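Local coordinates for protein glycerate dehydrogenase/glyoxylate reductase (Thermus thermophilus, PDB 2CUK) that probably reduces glyoxylate and hydroxypyruvate with NAD(P)H, as a member of the D-isomer specific 2-hydroxyacid dehydrogenase family, at residues K67-Y72 / R87-T92; L4-L9 / L30-A35. One frame throughout, in Å; residues are numbered along the deposited sequence.

Contact 1 (K67-Y72 / R87-T92); sequences KVIACY and RGIRVT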
ATOM      1  N   LYS A  67     -17.420  -6.144  38.052  1.00 33.20           N
ATOM      2  CA  LYS A  67     -17.513  -7.571  37.755  1.00 31.85           C
ATOM      3  C   LYS A  67     -16.695  -8.017  36.546  1.00 30.29           C
ATOM      4  O   LYS A  67     -16.208  -9.145  36.500  1.00 27.93           O
ATOM      5  CB  LYS A  67     -18.974  -7.971  37.525  1.00 33.87           C
ATOM      6  CG  LYS A  67     -19.900  -7.692  38.699  1.00 36.63           C
ATOM      7  CD  LYS A  67     -21.328  -8.153  38.424  1.00 38.88           C
ATOM      8  CE  LYS A  67     -21.474  -9.670  38.517  1.00 41.67           C
ATOM      9  NZ  LYS A  67     -20.685 -10.406  37.491  1.00 42.07           N
ATOM     10  N   VAL A  68     -16.542  -7.135  35.565  1.00 28.77           N
ATOM     11  CA  VAL A  68     -15.808  -7.503  34.366  1.00 26.12           C
ATOM     12  C   VAL A  68     -15.088  -6.356  33.685  1.00 25.31           C
ATOM     13  O   VAL A  68     -15.580  -5.227  33.632  1.00 23.86           O
ATOM     14  CB  VAL A  68     -16.755  -8.149  33.331  1.00 25.51           C
ATOM     15  CG1 VAL A  68     -17.883  -7.182  32.996  1.00 23.31           C
ATOM     16  CG2 VAL A  68     -15.987  -8.522  32.069  1.00 26.22           C
ATOM     17  N   ILE A  69     -13.909  -6.668  33.169  1.00 24.43           N
ATOM     18  CA  ILE A  69     -13.105  -5.713  32.429  1.00 24.45           C
ATOM     19  C   ILE A  69     -13.022  -6.300  31.022  1.00 23.74           C
ATOM     20  O   ILE A  69     -12.219  -7.199  30.762  1.00 22.51           O
ATOM     21  CB  ILE A  69     -11.680  -5.583  33.015  1.00 25.29           C
ATOM     22  CG1 ILE A  69     -11.748  -5.053  34.450  1.00 24.30           C
ATOM     23  CG2 ILE A  69     -10.846  -4.646  32.148  1.00 26.96           C
ATOM     24  CD1 ILE A  69     -10.396  -4.961  35.127  1.00 25.93           C
ATOM     25  N   ALA A  70     -13.883  -5.819  30.131  1.00 21.94           N
ATOM     26  CA  ALA A  70     -13.905  -6.292  28.753  1.00 20.99           C
ATOM     27  C   ALA A  70     -13.037  -5.366  27.915  1.00 21.14           C
ATOM     28  O   ALA A  70     -13.485  -4.312  27.453  1.00 21.30           O
ATOM     29  CB  ALA A  70     -15.336  -6.309  28.219  1.00 21.64           C
ATOM     30  N   CYS A  71     -11.787  -5.769  27.728  1.00 21.24           N
ATOM     31  CA  CYS A  71     -10.822  -4.985  26.970  1.00 22.38           C
ATOM     32  C   CYS A  71     -11.154  -4.788  25.503  1.00 21.69           C
ATOM     33  O   CYS A  71     -11.530  -5.726  24.805  1.00 20.70           O
ATOM     34  CB  CYS A  71      -9.434  -5.619  27.072  1.00 24.73           C
ATOM     35  SG  CYS A  71      -8.765  -5.618  28.737  1.00 26.31           S
ATOM     36  N   TYR A  72     -10.999  -3.549  25.048  1.00 21.89           N
ATOM     37  CA  TYR A  72     -11.227  -3.203  23.657  1.00 22.29           C
ATOM     38  C   TYR A  72      -9.841  -3.306  23.023  1.00 22.33           C
ATOM     39  O   TYR A  72      -9.243  -2.300  22.642  1.00 23.62           O
ATOM     40  CB  TYR A  72     -11.766  -1.768  23.544  1.00 21.47           C
ATOM     41  CG  TYR A  72     -12.130  -1.351  22.132  1.00 19.48           C
ATOM     42  CD1 TYR A  72     -13.224  -1.914  21.475  1.00 19.77           C
ATOM     43  CD2 TYR A  72     -11.360  -0.412  21.442  1.00 21.95           C
ATOM     44  CE1 TYR A  72     -13.545  -1.555  20.162  1.00 19.14           C
ATOM     45  CE2 TYR A  72     -11.666  -0.048  20.125  1.00 18.90           C
ATOM     46  CZ  TYR A  72     -12.756  -0.623  19.493  1.00 19.83           C
ATOM     47  OH  TYR A  72     -13.048  -0.276  18.190  1.00 21.12           O
ATOM     48  N   ARG A  87      -9.506 -10.191  43.034  1.00 33.35           N
ATOM     49  CA  ARG A  87     -10.725  -9.467  43.376  1.00 32.80           C
ATOM     50  C   ARG A  87     -11.962 -10.072  42.729  1.00 31.22           C
ATOM     51  O   ARG A  87     -13.046  -9.494  42.785  1.00 32.58           O
ATOM     52  CB  ARG A  87     -10.589  -8.000  42.969  1.00 33.12           C
ATOM     53  CG  ARG A  87      -9.525  -7.264  43.753  1.00 34.61           C
ATOM     54  CD  ARG A  87      -9.311  -5.853  43.235  1.00 35.66           C
ATOM     55  NE  ARG A  87      -8.396  -5.107  44.094  1.00 35.89           N
ATOM     56  CZ  ARG A  87      -7.141  -5.470  44.346  1.00 36.64           C
ATOM     57  NH1 ARG A  87      -6.642  -6.572  43.800  1.00 35.00           N
ATOM     58  NH2 ARG A  87      -6.388  -4.735  45.156  1.00 34.48           N
ATOM     59  N   GLY A  88     -11.794 -11.237  42.114  1.00 30.96           N
ATOM     60  CA  GLY A  88     -12.916 -11.904  41.478  1.00 30.65           C
ATOM     61  C   GLY A  88     -13.495 -11.157  40.291  1.00 30.12           C
ATOM     62  O   GLY A  88     -14.686 -11.260  40.007  1.00 31.28           O
ATOM     63  N   ILE A  89     -12.656 -10.399  39.596  1.00 29.68           N
ATOM     64  CA  ILE A  89     -13.103  -9.649  38.429  1.00 27.81           C
ATOM     65  C   ILE A  89     -12.702 -10.417  37.177  1.00 27.69           C
ATOM     66  O   ILE A  89     -11.569 -10.890  37.071  1.00 27.99           O
ATOM     67  CB  ILE A  89     -12.452  -8.253  38.385  1.00 28.51           C
ATOM     68  CG1 ILE A  89     -12.798  -7.479  39.660  1.00 27.27           C
ATOM     69  CG2 ILE A  89     -12.924  -7.498  37.148  1.00 28.84           C
ATOM     70  CD1 ILE A  89     -12.074  -6.146  39.798  1.00 27.04           C
ATOM     71  N   ARG A  90     -13.627 -10.557  36.233  1.00 27.16           N
ATOM     72  CA  ARG A  90     -13.315 -11.267  34.998  1.00 27.96           C
ATOM     73  C   ARG A  90     -12.640 -10.310  34.022  1.00 27.73           C
ATOM     74  O   ARG A  90     -12.930  -9.116  34.015  1.00 28.41           O
ATOM     75  CB  ARG A  90     -14.584 -11.837  34.351  1.00 28.42           C
ATOM     76  CG  ARG A  90     -15.352 -12.830  35.217  1.00 32.34           C
ATOM     77  CD  ARG A  90     -14.449 -13.934  35.751  1.00 31.98           C
ATOM     78  NE  ARG A  90     -13.871 -14.760  34.694  1.00 33.81           N
ATOM     79  CZ  ARG A  90     -14.554 -15.626  33.954  1.00 33.90           C
ATOM     80  NH1 ARG A  90     -15.856 -15.790  34.145  1.00 34.48           N
ATOM     81  NH2 ARG A  90     -13.930 -16.343  33.031  1.00 33.66           N
ATOM     82  N   VAL A  91     -11.730 -10.835  33.210  1.00 26.76           N
ATOM     83  CA  VAL A  91     -11.042 -10.011  32.225  1.00 26.66           C
ATOM     84  C   VAL A  91     -11.098 -10.707  30.877  1.00 26.06           C
ATOM     85  O   VAL A  91     -10.754 -11.887  30.760  1.00 26.25           O
ATOM     86  CB  VAL A  91      -9.561  -9.757  32.616  1.00 25.45           C
ATOM     87  CG1 VAL A  91      -8.872  -8.923  31.544  1.00 25.89           C
ATOM     88  CG2 VAL A  91      -9.496  -9.032  33.955  1.00 25.92           C
ATOM     89  N   THR A  92     -11.550  -9.976  29.864  1.00 24.58           N
ATOM     90  CA  THR A  92     -11.656 -10.518  28.515  1.00 24.19           C
ATOM     91  C   THR A  92     -10.983  -9.591  27.512  1.00 24.57           C
ATOM     92  O   THR A  92     -10.634  -8.456  27.841  1.00 23.95           O
ATOM     93  CB  THR A  92     -13.133 -10.693  28.093  1.00 23.54           C
ATOM     94  OG1 THR A  92     -13.784  -9.415  28.081  1.00 22.86           O
ATOM     95  CG2 THR A  92     -13.858 -11.617  29.062  1.00 24.77           C
TER
HETATM   96  O   HOH W   1     -16.613 -11.108  38.225  1.00 31.86           O
HETATM   97  O   HOH W   2     -13.246  -8.165  25.572  1.00 20.77           O

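Contact 2 (L4-L9 / L30-A35); sequences LVTRTL and LFLPKA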
ATOM      1  N   LEU A   4     -18.824   1.659  32.152  1.00 29.09           N
ATOM      2  CA  LEU A   4     -17.942   2.741  31.741  1.00 28.93           C
ATOM      3  C   LEU A   4     -17.066   2.338  30.557  1.00 28.76           C
ATOM      4  O   LEU A   4     -16.351   1.337  30.610  1.00 27.90           O
ATOM      5  CB  LEU A   4     -17.053   3.178  32.907  1.00 27.89           C
ATOM      6  CG  LEU A   4     -16.020   4.264  32.595  1.00 30.41           C
ATOM      7  CD1 LEU A   4     -16.723   5.519  32.099  1.00 32.20           C
ATOM      8  CD2 LEU A   4     -15.206   4.567  33.838  1.00 31.11           C
ATOM      9  N   VAL A   5     -17.145   3.124  29.488  1.00 28.41           N
ATOM     10  CA  VAL A   5     -16.356   2.895  28.283  1.00 27.51           C
ATOM     11  C   VAL A   5     -15.420   4.099  28.221  1.00 27.65           C
ATOM     12  O   VAL A   5     -15.867   5.234  28.059  1.00 26.73           O
ATOM     13  CB  VAL A   5     -17.250   2.853  27.027  1.00 28.13           C
ATOM     14  CG1 VAL A   5     -16.435   2.406  25.821  1.00 27.54           C
ATOM     15  CG2 VAL A   5     -18.425   1.912  27.259  1.00 26.54           C
ATOM     16  N   THR A   6     -14.123   3.839  28.362  1.00 26.33           N
ATOM     17  CA  THR A   6     -13.115   4.893  28.388  1.00 26.43           C
ATOM     18  C   THR A   6     -12.935   5.743  27.133  1.00 25.71           C
ATOM     19  O   THR A   6     -12.290   6.789  27.189  1.00 26.77           O
ATOM     20  CB  THR A   6     -11.747   4.321  28.783  1.00 26.50           C
ATOM     21  OG1 THR A   6     -11.319   3.376  27.794  1.00 24.03           O
ATOM     22  CG2 THR A   6     -11.842   3.624  30.142  1.00 27.54           C
ATOM     23  N   ARG A   7     -13.491   5.302  26.009  1.00 25.19           N
ATOM     24  CA  ARG A   7     -13.379   6.055  24.758  1.00 25.49           C
ATOM     25  C   ARG A   7     -14.604   5.827  23.883  1.00 24.77           C
ATOM     26  O   ARG A   7     -15.291   4.816  24.019  1.00 24.72           O
ATOM     27  CB  ARG A   7     -12.135   5.623  23.973  1.00 24.33           C
ATOM     28  CG  ARG A   7     -10.808   5.878  24.660  1.00 23.93           C
ATOM     29  CD  ARG A   7     -10.498   7.363  24.797  1.00 23.59           C
ATOM     30  NE  ARG A   7      -9.139   7.563  25.296  1.00 25.80           N
ATOM     31  CZ  ARG A   7      -8.708   7.146  26.483  1.00 27.11           C
ATOM     32  NH1 ARG A   7      -9.535   6.511  27.307  1.00 26.24           N
ATOM     33  NH2 ARG A   7      -7.445   7.340  26.839  1.00 26.18           N
ATOM     34  N   THR A   8     -14.876   6.765  22.981  1.00 24.80           N
ATOM     35  CA  THR A   8     -16.005   6.619  22.073  1.00 23.80           C
ATOM     36  C   THR A   8     -15.650   5.527  21.067  1.00 23.91           C
ATOM     37  O   THR A   8     -14.502   5.427  20.629  1.00 22.08           O
ATOM     38  CB  THR A   8     -16.299   7.927  21.325  1.00 25.09           C
ATOM     39  OG1 THR A   8     -15.091   8.423  20.738  1.00 26.55           O
ATOM     40  CG2 THR A   8     -16.857   8.970  22.281  1.00 26.70           C
ATOM     41  N   LEU A   9     -16.631   4.710  20.705  1.00 22.80           N
ATOM     42  CA  LEU A   9     -16.402   3.609  19.777  1.00 24.11           C
ATOM     43  C   LEU A   9     -17.215   3.751  18.498  1.00 25.62           C
ATOM     44  O   LEU A   9     -18.306   4.322  18.504  1.00 27.50           O
ATOM     45  CB  LEU A   9     -16.756   2.276  20.444  1.00 22.31           C
ATOM     46  CG  LEU A   9     -16.136   1.978  21.813  1.00 23.46           C
ATOM     47  CD1 LEU A   9     -16.636   0.624  22.300  1.00 22.29           C
ATOM     48  CD2 LEU A   9     -14.612   1.986  21.719  1.00 21.85           C
ATOM     49  N   LEU A  30      -9.670  12.621  23.466  1.00 32.45           N
ATOM     50  CA  LEU A  30      -8.439  11.884  23.231  1.00 32.96           C
ATOM     51  C   LEU A  30      -7.719  11.467  24.513  1.00 33.06           C
ATOM     52  O   LEU A  30      -6.892  10.554  24.491  1.00 32.23           O
ATOM     53  CB  LEU A  30      -7.506  12.742  22.377  1.00 33.67           C
ATOM     54  CG  LEU A  30      -6.844  12.103  21.157  1.00 33.93           C
ATOM     55  CD1 LEU A  30      -7.894  11.487  20.248  1.00 33.83           C
ATOM     56  CD2 LEU A  30      -6.051  13.171  20.418  1.00 35.02           C
ATOM     57  N   PHE A  31      -8.031  12.128  25.625  1.00 32.85           N
ATOM     58  CA  PHE A  31      -7.381  11.823  26.898  1.00 33.91           C
ATOM     59  C   PHE A  31      -8.345  11.531  28.044  1.00 33.74           C
ATOM     60  O   PHE A  31      -9.471  12.030  28.070  1.00 33.06           O
ATOM     61  CB  PHE A  31      -6.477  12.987  27.316  1.00 37.29           C
ATOM     62  CG  PHE A  31      -5.384  13.296  26.333  1.00 38.91           C
ATOM     63  CD1 PHE A  31      -4.266  12.472  26.231  1.00 40.11           C
ATOM     64  CD2 PHE A  31      -5.479  14.406  25.499  1.00 39.66           C
ATOM     65  CE1 PHE A  31      -3.254  12.749  25.312  1.00 42.00           C
ATOM     66  CE2 PHE A  31      -4.475  14.694  24.575  1.00 41.67           C
ATOM     67  CZ  PHE A  31      -3.359  13.863  24.481  1.00 41.33           C
ATOM     68  N   LEU A  32      -7.882  10.720  28.992  1.00 33.32           N
ATOM     69  CA  LEU A  32      -8.660  10.361  30.177  1.00 33.89           C
ATOM     70  C   LEU A  32      -7.703  10.249  31.363  1.00 33.98           C
ATOM     71  O   LEU A  32      -7.184   9.171  31.657  1.00 33.31           O
ATOM     72  CB  LEU A  32      -9.390   9.028  29.975  1.00 33.27           C
ATOM     73  CG  LEU A  32     -10.243   8.558  31.161  1.00 32.93           C
ATOM     74  CD1 LEU A  32     -11.261   9.633  31.520  1.00 32.13           C
ATOM     75  CD2 LEU A  32     -10.942   7.250  30.815  1.00 31.79           C
ATOM     76  N   PRO A  33      -7.442  11.374  32.047  1.00 34.38           N
ATOM     77  CA  PRO A  33      -6.541  11.395  33.203  1.00 36.28           C
ATOM     78  C   PRO A  33      -6.948  10.346  34.233  1.00 36.71           C
ATOM     79  O   PRO A  33      -8.137  10.154  34.492  1.00 35.66           O
ATOM     80  CB  PRO A  33      -6.696  12.819  33.728  1.00 35.50           C
ATOM     81  CG  PRO A  33      -6.942  13.604  32.478  1.00 36.38           C
ATOM     82  CD  PRO A  33      -7.939  12.730  31.749  1.00 35.61           C
ATOM     83  N   LYS A  34      -5.964   9.667  34.815  1.00 38.93           N
ATOM     84  CA  LYS A  34      -6.247   8.637  35.809  1.00 41.46           C
ATOM     85  C   LYS A  34      -7.161   9.164  36.906  1.00 42.22           C
ATOM     86  O   LYS A  34      -7.948   8.414  37.481  1.00 42.16           O
ATOM     87  CB  LYS A  34      -4.951   8.109  36.429  1.00 42.75           C
ATOM     88  CG  LYS A  34      -5.178   6.979  37.425  1.00 44.76           C
ATOM     89  CD  LYS A  34      -3.871   6.376  37.907  1.00 46.80           C
ATOM     90  CE  LYS A  34      -4.128   5.239  38.883  1.00 48.19           C
ATOM     91  NZ  LYS A  34      -2.864   4.605  39.349  1.00 50.38           N
ATOM     92  N   ALA A  35      -7.058  10.458  37.189  1.00 43.11           N
ATOM     93  CA  ALA A  35      -7.885  11.076  38.215  1.00 43.65           C
ATOM     94  C   ALA A  35      -9.356  11.000  37.824  1.00 43.88           C
ATOM     95  O   ALA A  35     -10.209  10.693  38.655  1.00 44.09           O
ATOM     96  CB  ALA A  35      -7.467  12.526  38.419  1.00 44.56           C
TER
HETATM   97  O   HOH W   3      -7.492   8.218  23.141  1.00 21.21           O
HETATM   98  O   HOH W   4      -4.862   9.084  25.897  1.00 34.64           O

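Contact 1 (K67-Y72 / R87-T92)
Strands 68-70 and 90-92 run parallel as the two ends of a beta-alpha-beta unit whose helix is 81-85, in the flavodoxin-like domain (strand order 2-1-3-4-5) that in this family probably serves substrate binding. Strand 90-92 is outermost of the five, with the C-terminal tail alongside through a Val91-Val310 backbone bond. Four backbone hydrogen bonds zip the pair together. Ile69 stands at the middle of the ladder: its N donates a 2.8 Å hydrogen bond to Arg90 O, almost along the C=O axis, while its O takes Thr92 N from within the carbonyl plane. Arg90 N reaches Lys67 O at 3.0 Å, and Cys71 N reaches Thr92 O at 2.9 Å, both from above the carbonyl plane.

The dense face carries Ile69 and Val91, with Ile89, just before the strand, packing against Ile69. With CG1 beside its own backbone N, Ile69 lays that carbon 3.8 Å from Ile89 CG2, and helix 81-85 packs on Ile89 and Val91. On the other face, Val68 and Thr92 meet helix 283-301, whereas the chain of Arg90, bent at chi2 and chi3, swings away to a salt bridge with Glu305.

The contact loosens at exposed Gly88, C-prime residue of the Schellman motif ending helix 81-85, where a water bridges Lys67 O and Gly88 O. At the far end Thr92 OG1, in the crowded position between N and carbonyl carbon (chi1 62°), sits 3.2 Å from Ala70 CA.

Contact 2 (L4-L9 / L30-A35)
Arg7 and Leu32 carry most of this meeting between the turn after strand 2-5 and the loop leading into helix 34-41. The Arg7 chain leaves with CG anti to its carbonyl carbon, folds at chi2 (-67°) and then extends through chi3 (-172°), which brings the guanidinium back over the preceding peptide. There NH1 donates to Thr6 O at 2.8 Å, lying well above that carbonyl plane although the oxygen is close to the plane of the guanidinium. NH1 also forms a salt bridge with Asp53, whose other carboxylate oxygen bonds Thr6 OG1; one acid thus fixes two neighbouring side chains.

Leu32 holds CG anti to its backbone N (chi1 -180°), pointing the branched end at the turn. Its CD2 meets Thr6 CB at 3.7 Å, the two side chains crossing at about a right angle, and its CB lies 3.7 Å from Arg7 NH1. The setting is the C-terminal ends of the strands of the parallel, flavodoxin-like sheet, where the loops after strands 2-5 and 23-26 come together; Pro33 is the N-cap residue of helix 34-41.

Two waters join Arg7 to the backbone of Leu30: one accepts from Arg7 NE at 2.8 Å and donates to Leu30 O, and a second, in plane at the guanidinium edge, links NH2 to the same oxygen. An alanine in place of Arg7 removes the guanidinium and with it the bonds to Thr6 O, Asp53 and both waters and the packing on Leu32 CB, which would probably loosen segment 30-35 against the loop after strand 2-5. Leu32 N lies over one face of the guanidinium, 4.0 Å from Arg7 NH2.

Both contacts reach the same five-stranded parallel sheet, with centres about 17 Å apart: contact 1 joins one of its two outermost strands, 90-92, to strand 68-70, and contact 2 extends from strand 2-5, beyond strand 46-48. They follow one another along the chain, contact 2 closing before contact 1 opens. Past the strand ends they touch, Tyr72 CZ packing 3.9 Å from Leu9 CD2. Pro134 of the second subunit reaches both, packing on Tyr72 of contact 1 and on Arg7 and Leu9 of contact 2. A GxGxxG pattern, consistent with NAD binding, follows strand 146-150 of the separate six-stranded sheet, so neither contact includes it.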